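PDB 3G87: malonyl CoA-acyl carrier protein transacylase from Burkholderia pseudomallei, which probably transfers the malonyl group from malonyl-CoA to the holo acyl carrier protein, giving malonyl-ACP and free CoA. Local coordinates for residues A208-P219 with Y232-A242. Numbering follows the deposited sequence.
Sequences AAHLQSFRLADP and YENGRVSEGLA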
loop_
_atom_site.group_PDB
_atom_site.type_symbol
_atom_site.label_atom_id
_atom_site.label_comp_id
_atom_site.label_asym_id
_atom_site.label_seq_id
_atom_site.Cartn_x
_atom_site.Cartn_y
_atom_site.Cartn_z
ATOM N N ALA A 208 2.158 -2.034 -16.833
ATOM C CA ALA A 208 3.421 -1.523 -17.356
ATOM C C ALA A 208 3.191 -0.896 -18.748
ATOM O O ALA A 208 3.859 0.062 -19.123
ATOM C CB ALA A 208 4.463 -2.658 -17.459
ATOM N N ALA A 209 2.249 -1.419 -19.493
ATOM C CA ALA A 209 2.015 -0.969 -20.826
ATOM C C ALA A 209 1.327 0.360 -20.781
ATOM O O ALA A 209 1.616 1.190 -21.577
ATOM C CB ALA A 209 1.246 -1.950 -21.599
ATOM N N HIS A 210 0.429 0.532 -19.823
ATOM C CA HIS A 210 -0.312 1.747 -19.637
ATOM C C HIS A 210 0.650 2.857 -19.216
ATOM O O HIS A 210 0.521 3.959 -19.639
ATOM C CB HIS A 210 -1.432 1.477 -18.657
ATOM C CG HIS A 210 -2.153 2.676 -18.156
ATOM N ND1 HIS A 210 -3.020 3.403 -18.923
ATOM C CD2 HIS A 210 -2.197 3.225 -16.938
ATOM C CE1 HIS A 210 -3.544 4.363 -18.210
ATOM N NE2 HIS A 210 -3.056 4.280 -17.000
ATOM N N LEU A 211 1.636 2.497 -18.416
ATOM C CA LEU A 211 2.597 3.426 -17.884
ATOM C C LEU A 211 3.425 4.101 -18.937
ATOM O O LEU A 211 3.875 5.177 -18.731
ATOM C CB LEU A 211 3.533 2.750 -16.903
ATOM C CG LEU A 211 3.238 2.793 -15.431
ATOM C CD1 LEU A 211 4.058 1.807 -14.712
ATOM C CD2 LEU A 211 3.459 4.167 -14.879
ATOM N N GLN A 212 3.602 3.437 -20.064
ATOM C CA GLN A 212 4.369 3.960 -21.153
ATOM C C GLN A 212 3.795 5.212 -21.766
ATOM O O GLN A 212 4.484 5.913 -22.422
ATOM C CB GLN A 212 4.710 2.880 -22.172
ATOM C CG GLN A 212 5.821 1.950 -21.729
ATOM C CD GLN A 212 5.933 0.668 -22.532
ATOM O OE1 GLN A 212 4.967 -0.039 -22.738
ATOM N NE2 GLN A 212 7.124 0.356 -22.975
ATOM N N SER A 213 2.552 5.522 -21.482
ATOM C CA SER A 213 1.948 6.773 -21.893
ATOM C C SER A 213 2.164 8.006 -21.015
ATOM O O SER A 213 1.550 9.007 -21.244
ATOM C CB SER A 213 0.453 6.627 -22.024
ATOM O OG SER A 213 0.087 5.679 -22.933
ATOM N N PHE A 214 3.005 7.909 -20.007
ATOM C CA PHE A 214 3.168 8.908 -18.971
ATOM C C PHE A 214 4.668 9.138 -18.790
ATOM O O PHE A 214 5.498 8.198 -18.884
ATOM C CB PHE A 214 2.494 8.437 -17.647
ATOM C CG PHE A 214 0.979 8.221 -17.764
ATOM C CD1 PHE A 214 0.091 9.301 -17.659
ATOM C CD2 PHE A 214 0.456 6.971 -18.049
ATOM C CE1 PHE A 214 -1.300 9.113 -17.812
ATOM C CE2 PHE A 214 -0.915 6.777 -18.182
ATOM C CZ PHE A 214 -1.792 7.843 -18.064
ATOM N N ARG A 215 5.029 10.398 -18.582
ATOM C CA ARG A 215 6.413 10.766 -18.377
ATOM C C ARG A 215 6.556 11.008 -16.876
ATOM O O ARG A 215 6.027 11.990 -16.346
ATOM C CB ARG A 215 6.763 11.991 -19.234
ATOM N N LEU A 216 7.207 10.067 -16.175
ATOM C CA LEU A 216 7.340 10.100 -14.712
ATOM C C LEU A 216 8.661 10.730 -14.285
ATOM O O LEU A 216 9.716 10.237 -14.674
ATOM C CB LEU A 216 7.261 8.689 -14.169
ATOM C CG LEU A 216 5.867 8.332 -13.767
ATOM C CD1 LEU A 216 5.017 8.081 -14.962
ATOM C CD2 LEU A 216 5.941 7.114 -12.926
ATOM N N ALA A 217 8.602 11.824 -13.508
ATOM C CA ALA A 217 9.822 12.527 -13.054
ATOM C C ALA A 217 10.559 11.742 -11.961
ATOM O O ALA A 217 9.962 10.931 -11.256
ATOM C CB ALA A 217 9.509 14.015 -12.617
ATOM N N ASP A 218 11.864 11.955 -11.840
ATOM C CA ASP A 218 12.661 11.300 -10.788
ATOM C C ASP A 218 12.201 11.938 -9.461
ATOM O O ASP A 218 11.776 13.120 -9.456
ATOM C CB ASP A 218 14.171 11.515 -11.022
ATOM C CG ASP A 218 14.721 10.730 -12.238
ATOM O OD1 ASP A 218 14.241 9.607 -12.555
ATOM O OD2 ASP A 218 15.668 11.233 -12.881
ATOM N N PRO A 219 12.249 11.185 -8.345
ATOM C CA PRO A 219 11.722 11.783 -7.092
ATOM C C PRO A 219 12.556 12.940 -6.532
ATOM O O PRO A 219 13.770 12.875 -6.515
ATOM C CB PRO A 219 11.716 10.606 -6.091
ATOM C CG PRO A 219 11.949 9.391 -6.857
ATOM C CD PRO A 219 12.636 9.770 -8.167
ATOM N N TYR A 232 13.745 4.372 -4.691
ATOM C CA TYR A 232 13.545 4.417 -6.116
ATOM C C TYR A 232 14.767 5.001 -6.841
ATOM O O TYR A 232 15.276 6.020 -6.513
ATOM C CB TYR A 232 12.288 5.207 -6.478
ATOM C CG TYR A 232 11.007 4.441 -6.748
ATOM C CD1 TYR A 232 10.108 4.186 -5.755
ATOM C CD2 TYR A 232 10.672 4.051 -8.013
ATOM C CE1 TYR A 232 8.989 3.550 -5.987
ATOM C CE2 TYR A 232 9.556 3.400 -8.253
ATOM C CZ TYR A 232 8.693 3.146 -7.242
ATOM O OH TYR A 232 7.550 2.501 -7.490
ATOM N N GLU A 233 15.253 4.304 -7.834
ATOM C CA GLU A 233 16.403 4.771 -8.543
ATOM C C GLU A 233 16.004 5.850 -9.507
ATOM O O GLU A 233 14.919 5.883 -9.915
ATOM C CB GLU A 233 17.030 3.632 -9.301
ATOM C CG GLU A 233 18.009 2.835 -8.518
ATOM C CD GLU A 233 18.336 1.564 -9.191
ATOM O OE1 GLU A 233 19.327 1.573 -9.931
ATOM O OE2 GLU A 233 17.588 0.576 -9.035
ATOM N N ASN A 234 16.897 6.727 -9.880
ATOM C CA ASN A 234 16.597 7.639 -10.943
ATOM C C ASN A 234 16.484 6.843 -12.228
ATOM O O ASN A 234 17.245 5.951 -12.471
ATOM C CB ASN A 234 17.613 8.750 -11.036
ATOM C CG ASN A 234 17.499 9.733 -9.926
ATOM O OD1 ASN A 234 16.481 9.898 -9.355
ATOM N ND2 ASN A 234 18.558 10.394 -9.634
ATOM N N GLY A 235 15.459 7.116 -12.988
ATOM C CA GLY A 235 15.161 6.334 -14.146
ATOM C C GLY A 235 14.418 5.039 -13.994
ATOM O O GLY A 235 14.060 4.475 -14.966
ATOM N N ARG A 236 14.163 4.559 -12.798
ATOM C CA ARG A 236 13.482 3.297 -12.669
ATOM C C ARG A 236 12.141 3.413 -12.028
ATOM O O ARG A 236 11.627 2.471 -11.484
ATOM C CB ARG A 236 14.293 2.283 -11.879
ATOM C CG ARG A 236 15.749 2.287 -12.086
ATOM C CD ARG A 236 16.095 1.578 -13.323
ATOM N NE ARG A 236 16.375 0.174 -13.128
ATOM C CZ ARG A 236 16.583 -0.670 -14.115
ATOM N NH1 ARG A 236 16.521 -0.254 -15.357
ATOM N NH2 ARG A 236 16.856 -1.926 -13.851
ATOM N N VAL A 237 11.566 4.577 -12.093
ATOM C CA VAL A 237 10.285 4.792 -11.459
ATOM C C VAL A 237 9.199 3.923 -12.041
ATOM O O VAL A 237 8.577 3.211 -11.348
ATOM C CB VAL A 237 9.891 6.265 -11.455
ATOM C CG1 VAL A 237 8.724 6.504 -10.613
ATOM C CG2 VAL A 237 11.044 7.103 -11.036
ATOM N N SER A 238 8.974 3.983 -13.330
ATOM C CA SER A 238 7.985 3.122 -13.910
ATOM C C SER A 238 8.366 1.703 -13.754
ATOM O O SER A 238 7.551 0.882 -13.523
ATOM C CB SER A 238 7.780 3.439 -15.369
ATOM O OG SER A 238 7.598 4.788 -15.481
ATOM N N GLU A 239 9.625 1.390 -13.873
ATOM C CA GLU A 239 10.047 0.036 -13.596
ATOM C C GLU A 239 9.604 -0.415 -12.191
ATOM O O GLU A 239 8.957 -1.431 -12.040
ATOM C CB GLU A 239 11.553 -0.093 -13.785
ATOM C CG GLU A 239 12.096 -1.480 -13.663
ATOM C CD GLU A 239 13.608 -1.541 -13.464
ATOM O OE1 GLU A 239 14.091 -1.877 -12.362
ATOM O OE2 GLU A 239 14.318 -1.261 -14.423
ATOM N N GLY A 240 9.914 0.372 -11.173
ATOM C CA GLY A 240 9.628 0.013 -9.806
ATOM C C GLY A 240 8.181 -0.098 -9.536
ATOM O O GLY A 240 7.722 -0.915 -8.791
ATOM N N LEU A 241 7.446 0.739 -10.212
ATOM C CA LEU A 241 6.050 0.875 -9.987
ATOM C C LEU A 241 5.353 -0.323 -10.511
ATOM O O LEU A 241 4.450 -0.802 -9.928
ATOM C CB LEU A 241 5.571 2.133 -10.668
ATOM C CG LEU A 241 4.248 2.655 -10.171
ATOM C CD1 LEU A 241 4.133 2.473 -8.709
ATOM C CD2 LEU A 241 3.911 4.015 -10.594
ATOM N N ALA A 242 5.803 -0.800 -11.652
ATOM C CA ALA A 242 5.165 -1.914 -12.319
ATOM C C ALA A 242 5.509 -3.212 -11.635
ATOM O O ALA A 242 4.679 -4.003 -11.355
ATOM C CB ALA A 242 5.565 -1.963 -13.666
HETATM O O HOH W 1 6.695 5.911 -18.095
#
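Ala208 and Ala242 bring the two backbones to 5.3 Å between their CA atoms, and the chain after helix 201-211 then runs along the start of helix 237-243 until the CA atoms of Asp218 and Asn234 lie 5.4 Å apart. The CB atoms of Ala208 and Ala242 touch at 4.0 Å. Leu211 lays CD1 against the Ser238 backbone and the Ala242 methyl, while its CD2 meets Leu241. Leu216 carries the next layer. Its CD2 packs on Val237 CG1 at 3.7 Å, the two side chains crossing at a slant. With chi1 at -170°, Val237 turns CG1 to Leu216 and CG2 to Ala217 O and Pro219 CD. A water bridges the segments, donating to Phe214 O at 2.7 Å and bonding Ser238 OG at 3.0 Å. At the far end Gly235 N donates to Asp218 OD1 (2.8 Å, 162° at the hydrogen), reaching the oxygen from above the carboxylate plane. The Asn234 amide stacks on this carboxylate, their planes 28° apart. Asp218 thus binds an N-H in the type II turn 233-236, which also has its own bond from Arg236 N to Glu233 O. Gly235 takes backbone angles suited to glycine. Pro219 CG rests on Tyr232 CB, and Tyr232 OH hydrogen-bonds Glu95. Val237 and Leu241 touch Leu99, and Leu211 touches Leu113 of helix 107-123. This is structural packing within the acyltransferase domain. Its inner side chains pack on helix 94-101, which begins at the last glycine of a GxSxG pattern consistent with the family's nucleophile elbow.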